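Local atomic coordinates of copper homeostasis protein CutC (Streptococcus agalactiae, PDB entry 2BDQ), a protein that probably binds copper ions and is thought to take part in copper homeostasis in the cytoplasm. Residues Gly41-Ala46 with Leu88-Leu93; Tyr49-Glu52 with Ser56-Val59; Arg76-Asp81 with Leu95-Ser100; Asn102-Glu107 with Val143-Thr148. One frame throughout, in Å; residues are numbered along the deposited sequence.

Interaction 1 (Gly41-Ala46 with Leu88-Leu93)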
loop_
_atom_site.group_PDB
_atom_site.type_symbol
_atom_site.label_atom_id
_atom_site.label_comp_id
_atom_site.label_asym_id
_atom_site.label_seq_id
_atom_site.Cartn_x
_atom_site.Cartn_y
_atom_site.Cartn_z
ATOM N N GLY A 41 6.319 -7.042 5.213
ATOM C CA GLY A 41 5.749 -7.740 6.350
ATOM C C GLY A 41 4.428 -8.415 6.025
ATOM O O GLY A 41 4.178 -9.539 6.462
ATOM N N VAL A 42 3.574 -7.731 5.269
ATOM C CA VAL A 42 2.285 -8.291 4.896
ATOM C C VAL A 42 2.458 -9.527 4.013
ATOM O O VAL A 42 1.770 -10.524 4.201
ATOM C CB VAL A 42 1.414 -7.240 4.156
ATOM C CG1 VAL A 42 0.274 -7.927 3.410
ATOM C CG2 VAL A 42 0.835 -6.256 5.157
ATOM N N ILE A 43 3.377 -9.465 3.055
ATOM C CA ILE A 43 3.610 -10.599 2.155
ATOM C C ILE A 43 4.112 -11.830 2.925
ATOM O O ILE A 43 3.593 -12.941 2.763
ATOM C CB ILE A 43 4.636 -10.228 1.047
ATOM C CG1 ILE A 43 4.059 -9.122 0.153
ATOM C CG2 ILE A 43 4.956 -11.451 0.189
ATOM C CD1 ILE A 43 5.047 -8.588 -0.884
ATOM N N LYS A 44 5.113 -11.628 3.771
ATOM C CA LYS A 44 5.682 -12.721 4.552
ATOM C C LYS A 44 4.659 -13.380 5.473
ATOM O O LYS A 44 4.503 -14.605 5.471
ATOM C CB LYS A 44 6.857 -12.207 5.381
ATOM C CG LYS A 44 7.436 -13.198 6.387
ATOM C CD LYS A 44 8.576 -12.531 7.159
ATOM C CE LYS A 44 9.105 -13.394 8.293
ATOM N NZ LYS A 44 9.654 -14.681 7.793
ATOM N N GLU A 45 3.962 -12.570 6.260
ATOM C CA GLU A 45 2.975 -13.103 7.187
ATOM C C GLU A 45 1.724 -13.651 6.515
ATOM O O GLU A 45 1.186 -14.669 6.943
ATOM C CB GLU A 45 2.599 -12.033 8.213
ATOM C CG GLU A 45 3.779 -11.569 9.069
ATOM C CD GLU A 45 4.517 -12.733 9.722
ATOM O OE1 GLU A 45 3.847 -13.612 10.312
ATOM O OE2 GLU A 45 5.767 -12.765 9.656
ATOM N N ALA A 46 1.253 -12.975 5.475
ATOM C CA ALA A 46 0.068 -13.436 4.773
ATOM C C ALA A 46 0.340 -14.802 4.143
ATOM O O ALA A 46 -0.467 -15.719 4.280
ATOM C CB ALA A 46 -0.341 -12.433 3.705
ATOM N N LEU A 88 9.847 -14.965 -0.451
ATOM C CA LEU A 88 8.856 -15.129 0.608
ATOM C C LEU A 88 7.862 -16.249 0.291
ATOM O O LEU A 88 6.813 -16.365 0.928
ATOM C CB LEU A 88 8.111 -13.809 0.844
ATOM C CG LEU A 88 8.967 -12.720 1.507
ATOM C CD1 LEU A 88 8.203 -11.409 1.599
ATOM C CD2 LEU A 88 9.381 -13.192 2.898
ATOM N N GLU A 89 8.203 -17.051 -0.719
ATOM C CA GLU A 89 7.413 -18.201 -1.141
ATOM C C GLU A 89 6.019 -17.919 -1.695
ATOM O O GLU A 89 5.093 -18.703 -1.478
ATOM C CB GLU A 89 7.304 -19.202 0.015
ATOM C CG GLU A 89 8.646 -19.720 0.526
ATOM C CD GLU A 89 8.505 -20.592 1.766
ATOM O OE1 GLU A 89 7.874 -21.670 1.673
ATOM O OE2 GLU A 89 9.018 -20.195 2.838
ATOM N N SER A 90 5.862 -16.808 -2.410
ATOM C CA SER A 90 4.568 -16.495 -3.000
ATOM C C SER A 90 4.289 -17.535 -4.089
ATOM O O SER A 90 5.214 -18.052 -4.722
ATOM C CB SER A 90 4.578 -15.089 -3.597
ATOM O OG SER A 90 4.821 -14.118 -2.592
ATOM N N ASP A 91 3.015 -17.839 -4.300
ATOM C CA ASP A 91 2.619 -18.834 -5.289
ATOM C C ASP A 91 2.452 -18.279 -6.692
ATOM O O ASP A 91 2.593 -19.013 -7.672
ATOM C CB ASP A 91 1.323 -19.496 -4.843
ATOM C CG ASP A 91 1.484 -20.240 -3.539
ATOM O OD1 ASP A 91 2.174 -21.285 -3.538
ATOM O OD2 ASP A 91 0.943 -19.769 -2.514
ATOM N N ALA A 92 2.161 -16.986 -6.792
ATOM C CA ALA A 92 1.984 -16.365 -8.095
ATOM C C ALA A 92 2.238 -14.865 -8.038
ATOM O O ALA A 92 2.164 -14.253 -6.976
ATOM C CB ALA A 92 0.574 -16.640 -8.610
ATOM N N LEU A 93 2.535 -14.282 -9.195
ATOM C CA LEU A 93 2.787 -12.855 -9.296
ATOM C C LEU A 93 1.769 -12.253 -10.262
ATOM O O LEU A 93 1.507 -12.817 -11.325
ATOM C CB LEU A 93 4.214 -12.619 -9.793
ATOM C CG LEU A 93 5.306 -13.379 -9.026
ATOM C CD1 LEU A 93 6.655 -13.140 -9.697
ATOM C CD2 LEU A 93 5.342 -12.933 -7.567
#
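Leu88, just beyond helix 72-87 in this eight-stranded alpha/beta barrel, lays its side chain on Ile43 and Lys44 of helix 40-52. CD1 of Leu88 meets Ile43 CG2 at 3.5 Å and nears the backbone N of Lys44, while CD2 of Leu88 lies 3.7 Å from Lys44 CB and also touches CG. In both pairs the side chains run across each other at about a right angle. Ile43 offers CG2 because this branch stands anti to its own backbone N. The same methyl approaches Ser90 OG at 3.9 Å, an apolar contact for a hydroxyl whose polar partners are Ala85 O and Asn47 OD1. The amino end of Lys44 leads away from Leu88.

Glu89, with a phi of 64°, is the C-prime residue of a Schellman motif that ends helix 72-87: Ser90 N returns to Ala85 O and Glu89 N to Val86 O. Beyond that turn the chain enters strand 92-95, while Glu45 OE2 of helix 40-52 pairs with Arg76 NH1 of the second subunit. An outer helix touched by the end of the next one, whose chain then runs into a parallel strand, belongs to the repeated beta-alpha order of a TIM barrel.

Interaction 2 (Tyr49-Glu52 with Ser56-Val59)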
loop_
_atom_site.group_PDB
_atom_site.type_symbol
_atom_site.label_atom_id
_atom_site.label_comp_id
_atom_site.label_asym_id
_atom_site.label_seq_id
_atom_site.Cartn_x
_atom_site.Cartn_y
_atom_site.Cartn_z
ATOM N N TYR A 49 0.426 -17.396 6.817
ATOM C CA TYR A 49 -0.911 -17.546 7.380
ATOM C C TYR A 49 -1.829 -18.297 6.424
ATOM O O TYR A 49 -2.516 -19.232 6.822
ATOM C CB TYR A 49 -1.520 -16.178 7.679
ATOM C CG TYR A 49 -2.886 -16.243 8.320
ATOM C CD1 TYR A 49 -3.028 -16.500 9.680
ATOM C CD2 TYR A 49 -4.041 -16.048 7.561
ATOM C CE1 TYR A 49 -4.293 -16.557 10.275
ATOM C CE2 TYR A 49 -5.304 -16.104 8.142
ATOM C CZ TYR A 49 -5.423 -16.356 9.501
ATOM O OH TYR A 49 -6.668 -16.397 10.088
ATOM N N LEU A 50 -1.843 -17.884 5.162
ATOM C CA LEU A 50 -2.688 -18.529 4.170
ATOM C C LEU A 50 -2.230 -19.950 3.847
ATOM O O LEU A 50 -3.054 -20.856 3.749
ATOM C CB LEU A 50 -2.741 -17.686 2.899
ATOM C CG LEU A 50 -3.432 -16.329 3.062
ATOM C CD1 LEU A 50 -3.163 -15.480 1.838
ATOM C CD2 LEU A 50 -4.936 -16.518 3.288
ATOM N N HIS A 51 -0.926 -20.154 3.681
ATOM C CA HIS A 51 -0.421 -21.491 3.391
ATOM C C HIS A 51 -0.819 -22.431 4.520
ATOM O O HIS A 51 -1.153 -23.591 4.290
ATOM C CB HIS A 51 1.101 -21.475 3.247
ATOM C CG HIS A 51 1.584 -20.841 1.981
ATOM N ND1 HIS A 51 2.909 -20.528 1.764
ATOM C CD2 HIS A 51 0.921 -20.460 0.863
ATOM C CE1 HIS A 51 3.041 -19.980 0.572
ATOM N NE2 HIS A 51 1.850 -19.927 0.004
ATOM N N GLU A 52 -0.787 -21.915 5.743
ATOM C CA GLU A 52 -1.151 -22.695 6.917
ATOM C C GLU A 52 -2.610 -23.159 6.812
ATOM O O GLU A 52 -2.944 -24.255 7.263
ATOM C CB GLU A 52 -0.934 -21.836 8.164
ATOM C CG GLU A 52 -1.078 -22.527 9.506
ATOM C CD GLU A 52 -0.538 -21.662 10.646
ATOM O OE1 GLU A 52 0.703 -21.486 10.712
ATOM O OE2 GLU A 52 -1.347 -21.145 11.461
ATOM N N SER A 56 -3.579 -20.755 -1.657
ATOM C CA SER A 56 -2.517 -20.147 -2.452
ATOM C C SER A 56 -2.589 -18.633 -2.399
ATOM O O SER A 56 -3.644 -18.058 -2.131
ATOM C CB SER A 56 -2.612 -20.606 -3.909
ATOM O OG SER A 56 -2.490 -22.013 -3.995
ATOM N N VAL A 57 -1.457 -18.002 -2.689
ATOM C CA VAL A 57 -1.336 -16.552 -2.650
ATOM C C VAL A 57 -0.718 -15.947 -3.899
ATOM O O VAL A 57 0.414 -16.257 -4.233
ATOM C CB VAL A 57 -0.459 -16.124 -1.464
ATOM C CG1 VAL A 57 -0.454 -14.603 -1.334
ATOM C CG2 VAL A 57 -0.954 -16.784 -0.192
ATOM N N ALA A 58 -1.456 -15.074 -4.574
ATOM C CA ALA A 58 -0.951 -14.401 -5.769
ATOM C C ALA A 58 -0.641 -12.966 -5.341
ATOM O O ALA A 58 -1.541 -12.220 -4.958
ATOM C CB ALA A 58 -2.009 -14.410 -6.873
ATOM N N VAL A 59 0.630 -12.579 -5.393
ATOM C CA VAL A 59 1.032 -11.241 -4.972
ATOM C C VAL A 59 1.008 -10.190 -6.075
ATOM O O VAL A 59 1.563 -10.386 -7.160
ATOM C CB VAL A 59 2.446 -11.267 -4.332
ATOM C CG1 VAL A 59 2.875 -9.862 -3.930
ATOM C CG2 VAL A 59 2.436 -12.180 -3.119
#
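The end of helix 40-52 stands over the start of strand 56-60, with Leu50 and His51 reaching Val57 and the closest backbone approach at 6.4 Å, from His51 CA to Ser56 CA. One methyl carries most of the contact. Val57 CG2 sits 3.3 Å from Leu50 CD1, tighter than usual for two carbons, and 3.7 Å from Leu50 CB, so it is held against both the root and one tip of the leucine. The two side chains cross at about a right angle. In Val57 the other branch, CG1, is anti to the backbone N (chi1 -174°), which leaves CG2 beside that N and turned to the helix.

His51 adds a looser touch, its NE2 lying 4.2 Å from Val57 CG2 as the ring comes in obliquely. The ring is held by Asp91, whose OD2 bonds to His51 NE2 and also to Val57 N, so a single carboxylate oxygen links the helix end to the backbone of the strand. Helix 40-52 is the crossover of the beta-alpha-beta unit formed by strands 24-28 and 56-60. Leu50 also rests on Val25 and Val57 on Leu27, both of strand 24-28, while on the other side strand 56-60 pairs with strand 92-95.

Interaction 3 (Arg76-Asp81 with Leu95-Ser100)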
loop_
_atom_site.group_PDB
_atom_site.type_symbol
_atom_site.label_atom_id
_atom_site.label_comp_id
_atom_site.label_asym_id
_atom_site.label_seq_id
_atom_site.Cartn_x
_atom_site.Cartn_y
_atom_site.Cartn_z
ATOM N N ARG A 76 12.268 -0.754 -11.918
ATOM C CA ARG A 76 13.300 -1.172 -10.963
ATOM C C ARG A 76 12.615 -1.566 -9.653
ATOM O O ARG A 76 13.040 -2.486 -8.966
ATOM C CB ARG A 76 14.286 -0.022 -10.719
ATOM C CG ARG A 76 15.274 -0.221 -9.555
ATOM C CD ARG A 76 16.460 -1.121 -9.905
ATOM N NE ARG A 76 16.202 -2.542 -9.673
ATOM C CZ ARG A 76 16.100 -3.106 -8.469
ATOM N NH1 ARG A 76 16.233 -2.373 -7.364
ATOM N NH2 ARG A 76 15.867 -4.411 -8.368
ATOM N N ILE A 77 11.542 -0.856 -9.320
ATOM C CA ILE A 77 10.782 -1.130 -8.111
ATOM C C ILE A 77 10.114 -2.501 -8.233
ATOM O O ILE A 77 10.200 -3.337 -7.325
ATOM C CB ILE A 77 9.707 -0.037 -7.893
ATOM C CG1 ILE A 77 10.387 1.261 -7.451
ATOM C CG2 ILE A 77 8.695 -0.496 -6.865
ATOM C CD1 ILE A 77 9.489 2.474 -7.476
HETATM N N MSE A 78 9.458 -2.727 -9.368
HETATM C CA MSE A 78 8.770 -3.986 -9.618
HETATM C C MSE A 78 9.718 -5.185 -9.613
HETATM O O MSE A 78 9.363 -6.248 -9.101
HETATM C CB MSE A 78 8.011 -3.916 -10.946
HETATM C CG MSE A 78 6.885 -2.880 -10.923
HETATM SE SE MSE A 78 6.068 -2.533 -12.641
HETATM C CE MSE A 78 5.168 -4.207 -12.908
ATOM N N GLU A 79 10.915 -5.027 -10.171
ATOM C CA GLU A 79 11.866 -6.134 -10.178
ATOM C C GLU A 79 12.245 -6.457 -8.740
ATOM O O GLU A 79 12.340 -7.619 -8.367
ATOM C CB GLU A 79 13.123 -5.778 -10.978
ATOM C CG GLU A 79 14.215 -6.854 -10.932
ATOM C CD GLU A 79 15.478 -6.450 -11.685
ATOM O OE1 GLU A 79 16.082 -5.406 -11.346
ATOM O OE2 GLU A 79 15.872 -7.177 -12.621
ATOM N N GLU A 80 12.445 -5.420 -7.933
ATOM C CA GLU A 80 12.811 -5.607 -6.533
ATOM C C GLU A 80 11.677 -6.283 -5.769
ATOM O O GLU A 80 11.903 -7.215 -5.003
ATOM C CB GLU A 80 13.135 -4.257 -5.884
ATOM C CG GLU A 80 13.696 -4.349 -4.462
ATOM C CD GLU A 80 14.987 -5.149 -4.382
ATOM O OE1 GLU A 80 15.848 -4.986 -5.275
ATOM O OE2 GLU A 80 15.146 -5.933 -3.416
ATOM N N ASP A 81 10.453 -5.815 -5.979
ATOM C CA ASP A 81 9.324 -6.408 -5.276
ATOM C C ASP A 81 9.083 -7.852 -5.692
ATOM O O ASP A 81 8.584 -8.657 -4.898
ATOM C CB ASP A 81 8.064 -5.550 -5.451
ATOM C CG ASP A 81 8.067 -4.342 -4.521
ATOM O OD1 ASP A 81 8.440 -4.522 -3.333
ATOM O OD2 ASP A 81 7.695 -3.226 -4.952
ATOM N N LEU A 95 0.883 -8.910 -12.466
ATOM C CA LEU A 95 1.412 -7.659 -12.995
ATOM C C LEU A 95 0.795 -7.321 -14.349
ATOM O O LEU A 95 0.052 -8.117 -14.924
ATOM C CB LEU A 95 2.933 -7.747 -13.139
ATOM C CG LEU A 95 3.504 -8.681 -14.212
ATOM C CD1 LEU A 95 4.952 -8.316 -14.492
ATOM C CD2 LEU A 95 3.400 -10.118 -13.757
ATOM N N GLY A 96 1.108 -6.136 -14.859
ATOM C CA GLY A 96 0.574 -5.738 -16.148
ATOM C C GLY A 96 1.264 -4.486 -16.625
ATOM O O GLY A 96 1.222 -3.454 -15.954
ATOM N N ILE A 97 1.910 -4.574 -17.781
ATOM C CA ILE A 97 2.620 -3.433 -18.336
ATOM C C ILE A 97 2.147 -3.167 -19.764
ATOM O O ILE A 97 2.111 -4.074 -20.595
ATOM C CB ILE A 97 4.139 -3.686 -18.370
ATOM C CG1 ILE A 97 4.596 -4.349 -17.070
ATOM C CG2 ILE A 97 4.882 -2.368 -18.554
ATOM C CD1 ILE A 97 6.060 -4.792 -17.094
ATOM N N LEU A 98 1.803 -1.915 -20.049
ATOM C CA LEU A 98 1.340 -1.533 -21.378
ATOM C C LEU A 98 2.138 -0.374 -21.932
ATOM O O LEU A 98 2.698 0.411 -21.183
ATOM C CB LEU A 98 -0.128 -1.114 -21.341
ATOM C CG LEU A 98 -1.182 -2.097 -20.835
ATOM C CD1 LEU A 98 -2.532 -1.405 -20.882
ATOM C CD2 LEU A 98 -1.188 -3.365 -21.676
ATOM N N THR A 99 2.166 -0.269 -23.256
ATOM C CA THR A 99 2.865 0.812 -23.940
ATOM C C THR A 99 1.894 1.985 -24.034
ATOM O O THR A 99 0.700 1.829 -23.768
ATOM C CB THR A 99 3.266 0.401 -25.381
ATOM O OG1 THR A 99 2.082 0.117 -26.144
ATOM C CG2 THR A 99 4.159 -0.836 -25.359
ATOM N N SER A 100 2.412 3.147 -24.425
ATOM C CA SER A 100 1.604 4.350 -24.563
ATOM C C SER A 100 0.438 4.146 -25.527
ATOM O O SER A 100 -0.570 4.852 -25.449
ATOM C CB SER A 100 2.471 5.518 -25.039
ATOM O OG SER A 100 3.015 5.264 -26.328
#
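Met78 crosses to Leu95 and Ile97 from one side of helix 72-87, while the flat group of this turn, the guanidinium of Arg76, is gripped along its edge by two carboxylates. NH2 of Arg76 donates to Glu79 OE1 at 3.1 Å and to Glu80 OE1, also at 3.1 Å. Both acceptors lie nearly in the guanidinium plane, the second only 1° out of it. Each glutamate is met on the anti side of its oxygen, with Arg76 NH2 somewhat out of the carboxylate plane in both cases. Weaker bonds from NE and NH1 widen the grip, giving a network along one turn of helix that should hold the guanidinium against rotation. Arg76 NH1 also bridges to Glu45 OE2 of the second subunit, and Asp81 bonds to Ser39 and Gly41 of that subunit, so this side of the helix faces the dimer interface.

Met78 works on the inner side, where a TIM barrel packs its outer helices on the strands and on the loops that follow them. It is modelled as selenomethionine. A bend about the last torsion (chi3 69°) swings CE toward the end of strand 92-95 and the loop after it. There CE lies 4.2 Å from Leu95 CB and the same 4.2 Å from Ile97 CG1, so the methyl touches two residues at once. Pro63 and Tyr70 also pack against Met78. Ala108, Ile109 and Leu112 of helix 106-116 pack against Ile97, and Leu95 is backed by Leu121 of the next strand.

Interaction 4 (Asn102-Glu107 with Val143-Thr148)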
loop_
_atom_site.group_PDB
_atom_site.type_symbol
_atom_site.label_atom_id
_atom_site.label_comp_id
_atom_site.label_asym_id
_atom_site.label_seq_id
_atom_site.Cartn_x
_atom_site.Cartn_y
_atom_site.Cartn_z
ATOM N N ASN A 102 -1.393 1.503 -25.613
ATOM C CA ASN A 102 -2.246 0.488 -25.003
ATOM C C ASN A 102 -2.040 -0.937 -25.480
ATOM O O ASN A 102 -2.994 -1.714 -25.575
ATOM C CB ASN A 102 -3.707 0.875 -25.204
ATOM C CG ASN A 102 -4.048 2.178 -24.539
ATOM O OD1 ASN A 102 -4.895 2.929 -25.021
ATOM N ND2 ASN A 102 -3.401 2.454 -23.418
ATOM N N HIS A 103 -0.800 -1.280 -25.787
ATOM C CA HIS A 103 -0.475 -2.630 -26.221
ATOM C C HIS A 103 0.435 -3.239 -25.178
ATOM O O HIS A 103 1.020 -2.524 -24.362
ATOM C CB HIS A 103 0.214 -2.594 -27.584
ATOM C CG HIS A 103 -0.730 -2.353 -28.720
ATOM N ND1 HIS A 103 -0.377 -1.648 -29.849
ATOM C CD2 HIS A 103 -2.024 -2.714 -28.891
ATOM C CE1 HIS A 103 -1.414 -1.581 -30.666
ATOM N NE2 HIS A 103 -2.427 -2.219 -30.108
ATOM N N ILE A 104 0.548 -4.557 -25.188
ATOM C CA ILE A 104 1.402 -5.218 -24.222
ATOM C C ILE A 104 2.857 -4.840 -24.439
ATOM O O ILE A 104 3.391 -5.005 -25.532
ATOM C CB ILE A 104 1.261 -6.746 -24.312
ATOM C CG1 ILE A 104 -0.147 -7.153 -23.881
ATOM C CG2 ILE A 104 2.308 -7.418 -23.436
ATOM C CD1 ILE A 104 -0.377 -8.630 -23.869
ATOM N N ASP A 105 3.493 -4.322 -23.392
ATOM C CA ASP A 105 4.891 -3.933 -23.483
ATOM C C ASP A 105 5.746 -5.175 -23.249
ATOM O O ASP A 105 6.198 -5.428 -22.129
ATOM C CB ASP A 105 5.221 -2.864 -22.435
ATOM C CG ASP A 105 6.604 -2.261 -22.633
ATOM O OD1 ASP A 105 7.463 -2.943 -23.230
ATOM O OD2 ASP A 105 6.837 -1.117 -22.186
ATOM N N THR A 106 5.951 -5.947 -24.314
ATOM C CA THR A 106 6.732 -7.181 -24.257
ATOM C C THR A 106 8.164 -6.982 -23.774
ATOM O O THR A 106 8.657 -7.762 -22.970
ATOM C CB THR A 106 6.787 -7.875 -25.645
ATOM O OG1 THR A 106 5.456 -8.151 -26.101
ATOM C CG2 THR A 106 7.559 -9.185 -25.557
ATOM N N GLU A 107 8.833 -5.946 -24.264
ATOM C CA GLU A 107 10.208 -5.703 -23.863
ATOM C C GLU A 107 10.335 -5.449 -22.363
ATOM O O GLU A 107 11.251 -5.969 -21.721
ATOM C CB GLU A 107 10.806 -4.531 -24.653
ATOM C CG GLU A 107 9.848 -3.361 -24.867
ATOM C CD GLU A 107 9.015 -3.510 -26.135
ATOM O OE1 GLU A 107 9.611 -3.512 -27.235
ATOM O OE2 GLU A 107 7.773 -3.621 -26.032
ATOM N N VAL A 143 0.960 -15.892 -23.943
ATOM C CA VAL A 143 1.277 -17.316 -23.965
ATOM C C VAL A 143 2.771 -17.465 -24.266
ATOM O O VAL A 143 3.466 -18.272 -23.642
ATOM C CB VAL A 143 0.468 -18.061 -25.055
ATOM C CG1 VAL A 143 0.981 -19.497 -25.201
ATOM C CG2 VAL A 143 -1.010 -18.073 -24.687
ATOM N N ALA A 144 3.261 -16.669 -25.215
ATOM C CA ALA A 144 4.669 -16.712 -25.598
ATOM C C ALA A 144 5.570 -16.243 -24.461
ATOM O O ALA A 144 6.700 -16.706 -24.324
ATOM C CB ALA A 144 4.899 -15.857 -26.838
ATOM N N LEU A 145 5.064 -15.321 -23.649
ATOM C CA LEU A 145 5.813 -14.795 -22.518
ATOM C C LEU A 145 5.781 -15.749 -21.328
ATOM O O LEU A 145 6.380 -15.474 -20.290
ATOM C CB LEU A 145 5.251 -13.441 -22.108
ATOM C CG LEU A 145 5.504 -12.327 -23.120
ATOM C CD1 LEU A 145 4.724 -11.090 -22.743
ATOM C CD2 LEU A 145 6.996 -12.027 -23.169
ATOM N N GLY A 146 5.067 -16.863 -21.473
ATOM C CA GLY A 146 4.995 -17.840 -20.400
ATOM C C GLY A 146 4.051 -17.528 -19.251
ATOM O O GLY A 146 4.270 -18.004 -18.138
ATOM N N PHE A 147 3.013 -16.735 -19.515
ATOM C CA PHE A 147 2.028 -16.374 -18.497
ATOM C C PHE A 147 1.055 -17.525 -18.244
ATOM O O PHE A 147 0.705 -18.255 -19.165
ATOM C CB PHE A 147 1.257 -15.128 -18.936
ATOM C CG PHE A 147 1.871 -13.847 -18.465
ATOM C CD1 PHE A 147 1.341 -13.169 -17.363
ATOM C CD2 PHE A 147 2.992 -13.317 -19.106
ATOM C CE1 PHE A 147 1.918 -11.986 -16.909
ATOM C CE2 PHE A 147 3.572 -12.134 -18.653
ATOM C CZ PHE A 147 3.027 -11.465 -17.547
ATOM N N THR A 148 0.617 -17.665 -16.995
ATOM C CA THR A 148 -0.305 -18.727 -16.582
ATOM C C THR A 148 -1.783 -18.375 -16.740
ATOM O O THR A 148 -2.576 -19.210 -17.158
ATOM C CB THR A 148 -0.035 -19.131 -15.114
ATOM O OG1 THR A 148 1.329 -19.551 -14.986
ATOM C CG2 THR A 148 -0.944 -20.274 -14.688
#
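Thr106, the first residue of helix 106-116, and Ile104 just before it take the two methyls of Leu145, which follows directly on helix 135-144 in the outer layer of the TIM barrel. Leu145 CD2 meets Thr106 CG2 at 3.8 Å, and its other branch, CD1, lies 4.4 Å from Ile104 CG2. The fork of the leucine therefore spans the junction from loop to helix, one tip on each side of Asp105. Thr106 presents carbon rather than oxygen because CG2 is the branch anti to its backbone N, with OG1 turned back beside that N.

Next comes what surrounds Leu145. Its CB lies in the plane of the Phe147 ring, at the edge, and the side chain also touches Ile109 and Glu110 of helix 106-116. Behind it Gly146 takes a positive phi of 79° and closes a Schellman motif, with Gly146 N returning to Val143 O at 3.0 Å. This ends helix 135-144 around Leu145, whose side chain points at the other segment. Ile104 has further cover from Ser138, Gln141 and Leu142 of that same helix.

On the other segment the turn is shaped around Asp105. It is the centre of an inverse gamma turn, in which Thr106 N makes a weak bond to Ile104 O at 3.0 Å. The backbone bond between Asp105 N and Ile97 O ties the turn to an earlier part of the same loop. Asp105 is also the N-cap of helix 106-116, with its OD1 accepting a hydrogen bond from Ala108 N.

Overall arrangement
Following the chain from the N terminus, helix 40-52 opens interaction 1 with its first half and interaction 2 with its last turn. Interaction 2 closes at once, on strand 56-60, and is nested in the longer loop that interaction 1 closes at residues 88-93. Before that closure, helix 72-87 opens interaction 3, which crosses interaction 1 and ends in the loop after strand 92-95. Interaction 4 follows in series, from residues 102-107 to the end of helix 135-144. Interactions 1 and 2 touch, as do 3 and 4, whose centres lie about 12 Å apart. All four join successive outer helices, strands and loops of the barrel; 2 and 4 lie on opposite sides of the chain's centre.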